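Local coordinates for beta-xylanase (Roseburia intestinalis L1-82, PDB 6SGF), which binds xylan weakly through a family 86 carbohydrate-binding module, the part present here, of a larger enzyme that probably hydrolyses the internal xylosidic linkages of xylans, at residues V72-N83 with T95-A103. Sequence-based numbering, arbitrary orientation.
Sequences VYNGGDDATAAN and TINPSGDGA. With XYP (beta-D-xylopyranose), chain H.
Backbones of the two segments come nearest at N83 and P98, CA to CA 5.1 Å, and at N74 and A103, 5.4 Å, where the loop joining antiparallel strands 68-73 and 84-88 lies against the connection from strand 93-96 to strand 103-110. Those strands belong to the two antiparallel sheets of a beta-sandwich, so the contact ties a loop of one sheet to the crossover arriving from the other. N83 carries most of the polar link, its carboxamide reading both backbone groups of S99. The S99 N-H reaches N83 OD1 at 2.8 Å (161° at the hydrogen), in the carbonyl plane and on a lone pair, while N83 ND2 donates to S99 O at 3.0 Å, close to its own amide plane. With both ends engaged, the amide's flip is fixed. Its chi1 of -69° sets CG beside the backbone N and brings this side chain, buried against P98, to the crossover. A leucine here would probably leave the S99 N-H without its acceptor and S99 O with only its water, letting the 98-100 backbone shift. N74 makes the second link: ND2 donates to D101 O at 2.7 Å, in that carbonyl's plane, with the acceptor 18° out of the amide plane of N74, and N74 CA lies 3.3 Å from A103 O in a CA-H...O contact. Underneath, V72 turns CG2 to I96 CD1 and CG1 to P98 CB, an apolar floor that I104 and F59 extend. Water bridges A82 O, N97 O and S99 OG. On the side of the loop away from 95-103, D78, salt-bridged to K71, belongs to the glycan pocket: its OD2 accepts the O2 hydroxyl of the bound xylopyranose at 2.7 Å, and its OD1 takes the N-H of A79.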
loop_
_atom_site.group_PDB
_atom_site.type_symbol
_atom_site.label_atom_id
_atom_site.label_comp_id
_atom_site.label_asym_id
_atom_site.label_seq_id
_atom_site.Cartn_x
_atom_site.Cartn_y
_atom_site.Cartn_z
ATOM N N VAL B 72 3.655 4.374 17.646
ATOM C CA VAL B 72 4.018 5.585 16.927
ATOM C C VAL B 72 5.083 6.282 17.763
ATOM O O VAL B 72 4.803 6.775 18.859
ATOM C CB VAL B 72 2.816 6.490 16.678
ATOM C CG1 VAL B 72 3.242 7.706 15.868
ATOM C CG2 VAL B 72 1.745 5.721 15.968
ATOM N N TYR B 73 6.296 6.350 17.243
ATOM C CA TYR B 73 7.397 6.954 17.983
ATOM C C TYR B 73 7.431 8.456 17.729
ATOM O O TYR B 73 7.015 8.930 16.663
ATOM C CB TYR B 73 8.724 6.364 17.545
ATOM C CG TYR B 73 8.971 4.919 17.863
ATOM C CD1 TYR B 73 8.371 3.900 17.131
ATOM C CD2 TYR B 73 9.859 4.574 18.873
ATOM C CE1 TYR B 73 8.649 2.576 17.391
ATOM C CE2 TYR B 73 10.156 3.270 19.137
ATOM C CZ TYR B 73 9.545 2.272 18.420
ATOM O OH TYR B 73 9.856 0.975 18.725
ATOM N N ASN B 74 7.929 9.209 18.708
ATOM C CA ASN B 74 8.125 10.645 18.513
ATOM C C ASN B 74 9.468 11.064 19.110
ATOM O O ASN B 74 9.588 12.061 19.818
ATOM C CB ASN B 74 6.949 11.457 19.068
ATOM C CG ASN B 74 6.830 11.433 20.603
ATOM O OD1 ASN B 74 7.146 10.451 21.274
ATOM N ND2 ASN B 74 6.328 12.540 21.155
ATOM N N GLY B 75 10.503 10.299 18.778
ATOM C CA GLY B 75 11.874 10.702 18.993
ATOM C C GLY B 75 12.548 10.087 20.189
ATOM O O GLY B 75 13.764 10.261 20.349
ATOM N N GLY B 76 11.798 9.400 21.050
ATOM C CA GLY B 76 12.372 8.782 22.224
ATOM C C GLY B 76 12.876 7.375 21.961
ATOM O O GLY B 76 12.745 6.818 20.869
ATOM N N ASP B 77 13.440 6.782 23.021
ATOM C CA ASP B 77 13.963 5.428 22.928
ATOM C C ASP B 77 12.852 4.402 22.733
ATOM O O ASP B 77 13.119 3.292 22.254
ATOM C CB ASP B 77 14.737 5.084 24.199
ATOM C CG ASP B 77 16.059 5.823 24.296
ATOM O OD1 ASP B 77 16.648 6.112 23.237
ATOM O OD2 ASP B 77 16.494 6.110 25.437
ATOM N N ASP B 78 11.653 4.702 23.223
ATOM C CA ASP B 78 10.467 3.897 22.985
ATOM C C ASP B 78 9.291 4.813 22.694
ATOM O O ASP B 78 9.348 6.018 22.917
ATOM C CB ASP B 78 10.144 2.993 24.171
ATOM C CG ASP B 78 9.520 1.676 23.746
ATOM O OD1 ASP B 78 8.888 1.610 22.651
ATOM O OD2 ASP B 78 9.669 0.695 24.521
ATOM N N ALA B 79 8.211 4.226 22.198
ATOM C CA ALA B 79 6.980 4.977 22.009
ATOM C C ALA B 79 6.353 5.234 23.364
ATOM O O ALA B 79 6.466 4.415 24.278
ATOM C CB ALA B 79 6.011 4.193 21.118
ATOM N N THR B 80 5.699 6.378 23.508
ATOM C CA THR B 80 4.980 6.627 24.758
ATOM C C THR B 80 3.734 5.737 24.860
ATOM O O THR B 80 3.207 5.216 23.870
ATOM C CB THR B 80 4.564 8.094 24.900
ATOM O OG1 THR B 80 3.533 8.403 23.947
ATOM C CG2 THR B 80 5.729 9.026 24.689
ATOM N N ALA B 81 3.252 5.566 26.086
ATOM C CA ALA B 81 2.071 4.731 26.303
ATOM C C ALA B 81 0.853 5.270 25.559
ATOM O O ALA B 81 0.061 4.498 25.013
ATOM C CB ALA B 81 1.791 4.617 27.808
ATOM N N ALA B 82 0.705 6.592 25.498
ATOM C CA ALA B 82 -0.405 7.205 24.773
ATOM C C ALA B 82 -0.354 6.923 23.271
ATOM O O ALA B 82 -1.378 7.046 22.585
ATOM C CB ALA B 82 -0.408 8.710 25.018
ATOM N N ASN B 83 0.823 6.607 22.747
ATOM C CA ASN B 83 1.026 6.371 21.322
ATOM C C ASN B 83 1.221 4.897 20.989
ATOM O O ASN B 83 1.782 4.571 19.932
ATOM C CB ASN B 83 2.199 7.218 20.869
ATOM C CG ASN B 83 1.860 8.683 20.879
ATOM O OD1 ASN B 83 0.693 9.057 20.716
ATOM N ND2 ASN B 83 2.848 9.517 21.105
ATOM N N THR B 95 -6.260 1.672 13.853
ATOM C CA THR B 95 -5.986 3.101 13.913
ATOM C C THR B 95 -5.513 3.494 15.302
ATOM O O THR B 95 -6.096 3.070 16.306
ATOM C CB THR B 95 -7.228 3.908 13.531
ATOM O OG1 THR B 95 -7.511 3.702 12.142
ATOM C CG2 THR B 95 -7.006 5.372 13.763
ATOM N N ILE B 96 -4.426 4.266 15.355
ATOM C CA ILE B 96 -3.970 4.909 16.580
ATOM C C ILE B 96 -4.150 6.410 16.386
ATOM O O ILE B 96 -3.737 6.957 15.359
ATOM C CB ILE B 96 -2.498 4.589 16.887
ATOM C CG1 ILE B 96 -2.326 3.121 17.269
ATOM C CG2 ILE B 96 -1.990 5.472 18.029
ATOM C CD1 ILE B 96 -0.861 2.738 17.357
ATOM N N ASN B 97 -4.717 7.086 17.382
ATOM C CA ASN B 97 -4.792 8.538 17.312
ATOM C C ASN B 97 -3.706 9.108 18.226
ATOM O O ASN B 97 -3.903 9.163 19.447
ATOM C CB ASN B 97 -6.177 9.014 17.739
ATOM C CG ASN B 97 -7.286 8.404 16.877
ATOM O OD1 ASN B 97 -7.978 7.462 17.272
ATOM N ND2 ASN B 97 -7.417 8.917 15.674
ATOM N N PRO B 98 -2.555 9.511 17.698
ATOM C CA PRO B 98 -1.402 9.843 18.544
ATOM C C PRO B 98 -1.465 11.256 19.105
ATOM O O PRO B 98 -2.163 12.125 18.601
ATOM C CB PRO B 98 -0.230 9.732 17.559
ATOM C CG PRO B 98 -0.832 10.286 16.305
ATOM C CD PRO B 98 -2.253 9.759 16.268
ATOM N N SER B 99 -0.694 11.479 20.164
ATOM C CA SER B 99 -0.647 12.796 20.786
ATOM C C SER B 99 0.735 12.993 21.383
ATOM O O SER B 99 1.413 12.034 21.753
ATOM C CB SER B 99 -1.738 13.000 21.860
ATOM O OG SER B 99 -1.813 11.946 22.809
ATOM N N GLY B 100 1.132 14.258 21.500
ATOM C CA GLY B 100 2.337 14.658 22.192
ATOM C C GLY B 100 3.159 15.632 21.366
ATOM O O GLY B 100 2.668 16.248 20.418
ATOM N N ASP B 101 4.433 15.769 21.709
ATOM C CA ASP B 101 5.274 16.790 21.103
ATOM C C ASP B 101 6.205 16.207 20.050
ATOM O O ASP B 101 6.393 14.996 19.936
ATOM C CB ASP B 101 6.072 17.517 22.187
ATOM C CG ASP B 101 5.205 18.477 22.995
ATOM O OD1 ASP B 101 4.175 18.935 22.450
ATOM O OD2 ASP B 101 5.544 18.778 24.166
ATOM N N GLY B 102 6.834 17.111 19.308
ATOM C CA GLY B 102 7.891 16.718 18.405
ATOM C C GLY B 102 7.359 16.162 17.094
ATOM O O GLY B 102 6.246 16.460 16.662
ATOM N N ALA B 103 8.188 15.347 16.450
ATOM C CA ALA B 103 7.887 14.798 15.137
ATOM C C ALA B 103 7.812 13.279 15.206
ATOM O O ALA B 103 8.536 12.646 15.985
ATOM C CB ALA B 103 8.937 15.209 14.113
HETATM C C1 XYP H . 10.229 -3.560 25.578
HETATM C C2 XYP H . 9.213 -2.904 24.640
HETATM C C3 XYP H . 8.086 -2.346 25.437
HETATM C C4 XYP H . 7.536 -3.338 26.437
HETATM C C5 XYP H . 8.614 -3.957 27.338
HETATM O O2 XYP H . 9.900 -1.944 23.834
HETATM O O3 XYP H . 7.032 -1.966 24.506
HETATM O O4 XYP H . 6.576 -2.625 27.232
HETATM O O5 XYP H . 9.586 -4.590 26.445
HETATM O O HOH W 1 3.008 11.311 24.213
HETATM O O HOH W 2 -2.845 9.374 22.312
#